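A1 protein (Enterobacteria phage Qbeta, PDB 3RLK) is the minor read-through protein of the phage, whose read-through domain, a beta-barrel with a polyproline helix, probably serves a structural role in the virion. Local coordinates at residues R82-F88 and H151-V155. Numbering follows the deposited sequence.
Sequences RLSYTTF and HADGV
A contact between a loop and the start of a strand joins the irregular turn 82-88, between strands 71-72 and 90-91, to residues 151-155, the loop before strand 154-159 and its first two residues. Leu83 CA lies 6.7 Å from Asp153 CA, and no direct backbone-backbone hydrogen bond links the two segments. From Arg82 to Tyr85 the backbone turns in helix-like steps, then extends from Thr86 to Phe88; His151 and Asp153 take positive phi (67° and 50°) before Gly154 begins the strand. Arg82 (chi1 m, chi2 t, chi3 m) donates two hydrogen bonds to one carbonyl, NH1 and NH2 each 2.8 Å from Gly154 O, while its NE forms a salt bridge with Asp80. Tyr85, chi1 p, donates from OH to Asp153 OD1 at 2.6 Å; Asp153 OD2 lies 3.3 Å from Phe88 CE1 at the ring edge. One water donates to Arg82 O (2.7 Å) and Asp153 OD1 (2.6 Å); another accepts from Arg82 NH1 (2.8 Å) and weakly from Asp153 N (3.3 Å). Leu83 CD1 meets Val155 CG2 at 4.0 Å, and Val189, just past strand 183-188, touches Leu83 and Phe88. The loop thus packs against the central strand of the read-through domain's three-stranded antiparallel sheet.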
ATOM      1  N   ARG A  82      12.348  -1.232   7.746  1.00 15.17           N
ATOM      2  CA  ARG A  82      13.110  -1.218   6.482  1.00 14.81           C
ATOM      3  C   ARG A  82      13.835   0.099   6.198  1.00 15.33           C
ATOM      4  O   ARG A  82      14.733   0.178   5.316  1.00 15.21           O
ATOM      5  CB  ARG A  82      12.177  -1.595   5.333  1.00 14.41           C
ATOM      6  CG  ARG A  82      11.674  -3.036   5.437  1.00 12.33           C
ATOM      7  CD  ARG A  82      10.898  -3.469   4.154  1.00 11.26           C
ATOM      8  NE  ARG A  82       9.685  -2.624   3.950  1.00 13.67           N
ATOM      9  CZ  ARG A  82       9.570  -1.580   3.118  1.00 11.60           C
ATOM     10  NH1 ARG A  82      10.566  -1.195   2.280  1.00  9.48           N
ATOM     11  NH2 ARG A  82       8.391  -0.892   3.127  1.00 12.46           N
ATOM     12  N   LEU A  83      13.390   1.156   6.900  1.00 15.00           N
ATOM     13  CA  LEU A  83      13.938   2.502   6.710  1.00 15.54           C
ATOM     14  C   LEU A  83      14.839   2.910   7.842  1.00 16.97           C
ATOM     15  O   LEU A  83      15.305   4.041   7.884  1.00 17.80           O
ATOM     16  CB  LEU A  83      12.801   3.527   6.581  1.00 17.26           C
ATOM     17  CG  LEU A  83      11.802   3.193   5.471  1.00 13.53           C
ATOM     18  CD1 LEU A  83      10.688   4.156   5.524  1.00 22.54           C
ATOM     19  CD2 LEU A  83      12.516   3.281   4.102  1.00 17.03           C
ATOM     20  N   SER A  84      15.084   2.003   8.782  1.00 18.22           N
ATOM     21  CA  SER A  84      15.837   2.406   9.968  1.00 17.50           C
ATOM     22  C   SER A  84      17.354   2.478   9.800  1.00 17.39           C
ATOM     23  O   SER A  84      18.031   2.935  10.692  1.00 16.85           O
ATOM     24  CB  SER A  84      15.497   1.471  11.149  1.00 17.95           C
ATOM     25  OG  SER A  84      15.846   0.116  10.852  1.00 22.48           O
ATOM     26  N   TYR A  85      17.873   2.022   8.665  1.00 17.75           N
ATOM     27  CA  TYR A  85      19.298   1.774   8.517  1.00 15.87           C
ATOM     28  C   TYR A  85      20.082   3.028   8.078  1.00 16.21           C
ATOM     29  O   TYR A  85      21.305   3.052   8.082  1.00 16.26           O
ATOM     30  CB  TYR A  85      19.503   0.567   7.541  1.00 16.55           C
ATOM     31  CG  TYR A  85      19.199   0.888   6.072  1.00 14.53           C
ATOM     32  CD1 TYR A  85      17.863   0.858   5.570  1.00 16.64           C
ATOM     33  CD2 TYR A  85      20.207   1.249   5.220  1.00 13.53           C
ATOM     34  CE1 TYR A  85      17.608   1.184   4.247  1.00 11.03           C
ATOM     35  CE2 TYR A  85      19.962   1.525   3.823  1.00 15.23           C
ATOM     36  CZ  TYR A  85      18.665   1.489   3.375  1.00 13.53           C
ATOM     37  OH  TYR A  85      18.418   1.804   2.042  1.00 14.06           O
ATOM     38  N   THR A  86      19.366   4.067   7.667  1.00 15.83           N
ATOM     39  CA  THR A  86      19.982   5.311   7.167  1.00 17.32           C
ATOM     40  C   THR A  86      18.982   6.446   7.257  1.00 16.97           C
ATOM     41  O   THR A  86      17.805   6.214   7.638  1.00 17.52           O
ATOM     42  CB  THR A  86      20.531   5.105   5.716  1.00 17.04           C
ATOM     43  OG1 THR A  86      21.469   6.122   5.370  1.00 20.74           O
ATOM     44  CG2 THR A  86      19.420   4.984   4.633  1.00 16.09           C
ATOM     45  N   THR A  87      19.453   7.659   6.966  1.00 17.26           N
ATOM     46  CA  THR A  87      18.680   8.856   7.038  1.00 17.18           C
ATOM     47  C   THR A  87      17.832   9.076   5.774  1.00 16.22           C
ATOM     48  O   THR A  87      18.384   9.196   4.709  1.00 17.27           O
ATOM     49  CB  THR A  87      19.571  10.043   7.236  1.00 18.08           C
ATOM     50  OG1 THR A  87      20.234   9.885   8.508  1.00 23.51           O
ATOM     51  CG2 THR A  87      18.705  11.285   7.278  1.00 22.84           C
ATOM     52  N   PHE A  88      16.513   9.111   5.928  1.00 15.12           N
ATOM     53  CA  PHE A  88      15.585   9.428   4.814  1.00 14.81           C
ATOM     54  C   PHE A  88      14.836  10.755   4.945  1.00 15.22           C
ATOM     55  O   PHE A  88      14.652  11.286   6.046  1.00 15.66           O
ATOM     56  CB  PHE A  88      14.554   8.297   4.615  1.00 15.96           C
ATOM     57  CG  PHE A  88      15.176   6.990   4.169  1.00 15.99           C
ATOM     58  CD1 PHE A  88      15.476   6.777   2.820  1.00 19.32           C
ATOM     59  CD2 PHE A  88      15.463   5.972   5.095  1.00 15.94           C
ATOM     60  CE1 PHE A  88      16.119   5.562   2.401  1.00 17.26           C
ATOM     61  CE2 PHE A  88      16.054   4.768   4.676  1.00 13.59           C
ATOM     62  CZ  PHE A  88      16.364   4.541   3.335  1.00 16.95           C
ATOM     63  N   HIS A 151      17.243  -2.953   0.098  1.00 14.83           N
ATOM     64  CA  HIS A 151      17.615  -1.670  -0.569  1.00 15.86           C
ATOM     65  C   HIS A 151      16.627  -1.040  -1.548  1.00 13.44           C
ATOM     66  O   HIS A 151      16.988  -0.039  -2.206  1.00 12.35           O
ATOM     67  CB  HIS A 151      19.012  -1.710  -1.225  1.00 17.69           C
ATOM     68  CG  HIS A 151      20.145  -1.598  -0.225  1.00 23.00           C
ATOM     69  ND1 HIS A 151      21.358  -2.230  -0.395  1.00 22.67           N
ATOM     70  CD2 HIS A 151      20.214  -0.971   0.987  1.00 25.47           C
ATOM     71  CE1 HIS A 151      22.141  -1.968   0.643  1.00 26.19           C
ATOM     72  NE2 HIS A 151      21.467  -1.226   1.505  1.00 27.16           N
ATOM     73  N   ALA A 152      15.423  -1.595  -1.684  1.00 12.25           N
ATOM     74  CA  ALA A 152      14.429  -0.963  -2.593  1.00 12.74           C
ATOM     75  C   ALA A 152      13.917   0.373  -2.015  1.00 11.88           C
ATOM     76  O   ALA A 152      13.528   1.298  -2.776  1.00 12.21           O
ATOM     77  CB  ALA A 152      13.198  -1.865  -2.834  1.00 12.50           C
ATOM     78  N   ASP A 153      13.957   0.448  -0.692  1.00 10.50           N
ATOM     79  CA  ASP A 153      13.460   1.604   0.063  1.00  9.55           C
ATOM     80  C   ASP A 153      12.016   2.011  -0.366  1.00 11.41           C
ATOM     81  O   ASP A 153      11.665   3.218  -0.468  1.00 10.85           O
ATOM     82  CB  ASP A 153      14.362   2.804  -0.146  1.00 11.45           C
ATOM     83  CG  ASP A 153      15.755   2.583   0.391  1.00 12.12           C
ATOM     84  OD1 ASP A 153      15.929   1.672   1.235  1.00 13.44           O
ATOM     85  OD2 ASP A 153      16.610   3.363  -0.073  1.00 14.90           O
ATOM     86  N   GLY A 154      11.204   0.997  -0.635  1.00 11.06           N
ATOM     87  CA  GLY A 154       9.817   1.212  -1.088  1.00 11.21           C
ATOM     88  C   GLY A 154       8.918   1.526   0.078  1.00 11.16           C
ATOM     89  O   GLY A 154       9.043   0.913   1.155  1.00 12.62           O
ATOM     90  N   VAL A 155       8.010   2.494  -0.115  1.00 11.97           N
ATOM     91  CA  VAL A 155       6.989   2.813   0.867  1.00 11.37           C
ATOM     92  C   VAL A 155       5.592   2.893   0.200  1.00 11.81           C
ATOM     93  O   VAL A 155       5.402   3.493  -0.892  1.00 10.86           O
ATOM     94  CB  VAL A 155       7.347   4.195   1.492  1.00 13.50           C
ATOM     95  CG1 VAL A 155       6.372   4.621   2.571  1.00 13.51           C
ATOM     96  CG2 VAL A 155       8.728   4.139   2.047  1.00 14.98           C
TER
HETATM   97  O   HOH W   1      13.073  -1.955   1.430  1.00 15.98           O
HETATM   98  O   HOH W   2      15.126  -0.334   2.648  1.00 22.56           O